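Local coordinates for uncharacterized protein (Pseudomonas aeruginosa, PDB 4O5P) that probably hydrolyses membrane phospholipids as a type VI secretion effector, Tle1, with a catalytic domain of the alpha/beta-hydrolase clan, at residues A[467-472]-A[685-690]. Sequence-based numbering, arbitrary orientation.
Sequences GPLEEV and RLVHFD
Leu469 and Phe689 make the apolar half of this contact, between the first turn of helix 469-487 and strand 687-689, the middle strand of a small mixed sheet between 346-353 and 692-693. Leucine suits this buried site, being wholly apolar and long enough for CD2 to lie 4.1 Å from Phe689 CE2 and 4.2 Å from Val687 CG1; the anti chi1 (-176°) carries CD2 across to the strand. Compact, beta-branched Val687, on the same side of the strand, fits a buried strand position and sets CG1 3.6 Å above the plane of the flat Phe689 ring, offset toward the rim.

The polar half belongs to Glu470, partly exposed. Its chain bends at chi2 (94°) and brings the carboxylate obliquely to the ring's far end, OE2 3.4 Å from Phe689 CZ, the planes 27° apart. Arg350 of strand 346-353 bridges the two, by a salt bridge to OE2 and a cation-pi contact with Phe689.

Leu469 also touches Phe8 and Glu372 of the large mixed sheet, so dispersion joins the helix start to both sheets, while Arg350 probably helps hold it and makes a carboxylate beside an aromatic ring tolerable.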
loop_
_atom_site.group_PDB
_atom_site.type_symbol
_atom_site.label_atom_id
_atom_site.label_comp_id
_atom_site.label_asym_id
_atom_site.label_seq_id
_atom_site.Cartn_x
_atom_site.Cartn_y
_atom_site.Cartn_z
ATOM N N GLY A 467 -23.370 -6.848 2.390
ATOM C CA GLY A 467 -23.765 -5.923 1.346
ATOM C C GLY A 467 -22.557 -5.660 0.482
ATOM O O GLY A 467 -21.489 -6.192 0.750
ATOM N N PRO A 468 -22.715 -4.836 -0.558
ATOM C CA PRO A 468 -21.536 -4.472 -1.352
ATOM C C PRO A 468 -20.589 -3.636 -0.499
ATOM O O PRO A 468 -20.980 -3.118 0.555
ATOM C CB PRO A 468 -22.122 -3.604 -2.478
ATOM C CG PRO A 468 -23.422 -3.033 -1.886
ATOM C CD PRO A 468 -23.949 -4.167 -1.020
ATOM N N LEU A 469 -19.358 -3.475 -0.955
ATOM C CA LEU A 469 -18.372 -2.760 -0.157
ATOM C C LEU A 469 -18.819 -1.366 0.288
ATOM O O LEU A 469 -18.548 -0.960 1.426
ATOM C CB LEU A 469 -17.042 -2.695 -0.894
ATOM C CG LEU A 469 -15.861 -2.054 -0.177
ATOM C CD1 LEU A 469 -15.709 -2.634 1.231
ATOM C CD2 LEU A 469 -14.604 -2.333 -1.000
ATOM N N GLU A 470 -19.519 -0.644 -0.586
ATOM C CA GLU A 470 -19.992 0.695 -0.234
ATOM C C GLU A 470 -20.876 0.705 1.022
ATOM O O GLU A 470 -20.693 1.527 1.921
ATOM C CB GLU A 470 -20.746 1.322 -1.413
ATOM C CG GLU A 470 -19.881 1.630 -2.629
ATOM C CD GLU A 470 -19.858 0.522 -3.672
ATOM O OE1 GLU A 470 -19.982 -0.671 -3.307
ATOM O OE2 GLU A 470 -19.701 0.855 -4.875
ATOM N N GLU A 471 -21.830 -0.212 1.085
ATOM C CA GLU A 471 -22.740 -0.253 2.217
ATOM C C GLU A 471 -22.054 -0.713 3.486
ATOM O O GLU A 471 -22.407 -0.256 4.587
ATOM C CB GLU A 471 -23.920 -1.176 1.914
ATOM C CG GLU A 471 -24.835 -0.630 0.837
ATOM C CD GLU A 471 -25.538 0.655 1.247
ATOM O OE1 GLU A 471 -25.680 0.939 2.463
ATOM O OE2 GLU A 471 -25.948 1.411 0.343
ATOM N N VAL A 472 -21.090 -1.626 3.338
ATOM C CA VAL A 472 -20.346 -2.112 4.485
ATOM C C VAL A 472 -19.524 -0.955 5.049
ATOM O O VAL A 472 -19.415 -0.796 6.261
ATOM C CB VAL A 472 -19.455 -3.351 4.139
ATOM C CG1 VAL A 472 -18.434 -3.606 5.222
ATOM C CG2 VAL A 472 -20.319 -4.601 3.959
ATOM N N ARG A 685 -14.135 6.877 3.368
ATOM C CA ARG A 685 -12.848 6.598 2.750
ATOM C C ARG A 685 -13.038 6.543 1.237
ATOM O O ARG A 685 -14.069 6.057 0.755
ATOM C CB ARG A 685 -12.324 5.258 3.261
ATOM C CG ARG A 685 -11.007 4.805 2.651
ATOM C CD ARG A 685 -10.640 3.405 3.133
ATOM N NE ARG A 685 -9.238 3.125 2.851
ATOM C CZ ARG A 685 -8.661 1.937 2.989
ATOM N NH1 ARG A 685 -9.366 0.886 3.411
ATOM N NH2 ARG A 685 -7.379 1.808 2.687
ATOM N N LEU A 686 -12.076 7.052 0.479
ATOM C CA LEU A 686 -12.190 6.951 -0.977
ATOM C C LEU A 686 -11.832 5.535 -1.401
ATOM O O LEU A 686 -10.847 4.965 -0.906
ATOM C CB LEU A 686 -11.285 7.968 -1.681
ATOM C CG LEU A 686 -11.067 7.791 -3.192
ATOM C CD1 LEU A 686 -12.394 7.925 -3.971
ATOM C CD2 LEU A 686 -10.073 8.829 -3.663
ATOM N N VAL A 687 -12.641 4.970 -2.307
ATOM C CA VAL A 687 -12.430 3.620 -2.811
ATOM C C VAL A 687 -12.498 3.628 -4.331
ATOM O O VAL A 687 -13.443 4.170 -4.915
ATOM C CB VAL A 687 -13.496 2.623 -2.285
ATOM C CG1 VAL A 687 -13.180 1.196 -2.775
ATOM C CG2 VAL A 687 -13.559 2.641 -0.785
ATOM N N HIS A 688 -11.484 3.055 -4.966
ATOM C CA HIS A 688 -11.494 2.861 -6.412
ATOM C C HIS A 688 -11.903 1.439 -6.755
ATOM O O HIS A 688 -11.469 0.494 -6.098
ATOM C CB HIS A 688 -10.105 3.124 -7.006
ATOM C CG HIS A 688 -9.652 4.543 -6.869
ATOM N ND1 HIS A 688 -9.068 5.031 -5.720
ATOM C CD2 HIS A 688 -9.711 5.584 -7.731
ATOM C CE1 HIS A 688 -8.785 6.311 -5.882
ATOM N NE2 HIS A 688 -9.167 6.672 -7.093
ATOM N N PHE A 689 -12.728 1.287 -7.784
ATOM C CA PHE A 689 -13.008 -0.041 -8.318
ATOM C C PHE A 689 -12.593 0.039 -9.780
ATOM O O PHE A 689 -13.410 0.368 -10.653
ATOM C CB PHE A 689 -14.491 -0.419 -8.211
ATOM C CG PHE A 689 -15.119 -0.122 -6.875
ATOM C CD1 PHE A 689 -15.670 1.132 -6.610
ATOM C CD2 PHE A 689 -15.218 -1.110 -5.905
ATOM C CE1 PHE A 689 -16.269 1.392 -5.380
ATOM C CE2 PHE A 689 -15.813 -0.850 -4.679
ATOM C CZ PHE A 689 -16.329 0.399 -4.418
ATOM N N ASP A 690 -11.311 -0.218 -10.033
ATOM C CA ASP A 690 -10.728 -0.006 -11.355
ATOM C C ASP A 690 -10.885 1.452 -11.786
ATOM O O ASP A 690 -10.296 2.335 -11.175
ATOM C CB ASP A 690 -11.327 -0.979 -12.372
ATOM C CG ASP A 690 -10.638 -0.920 -13.731
ATOM O OD1 ASP A 690 -9.565 -0.280 -13.877
ATOM O OD2 ASP A 690 -11.175 -1.552 -14.662
#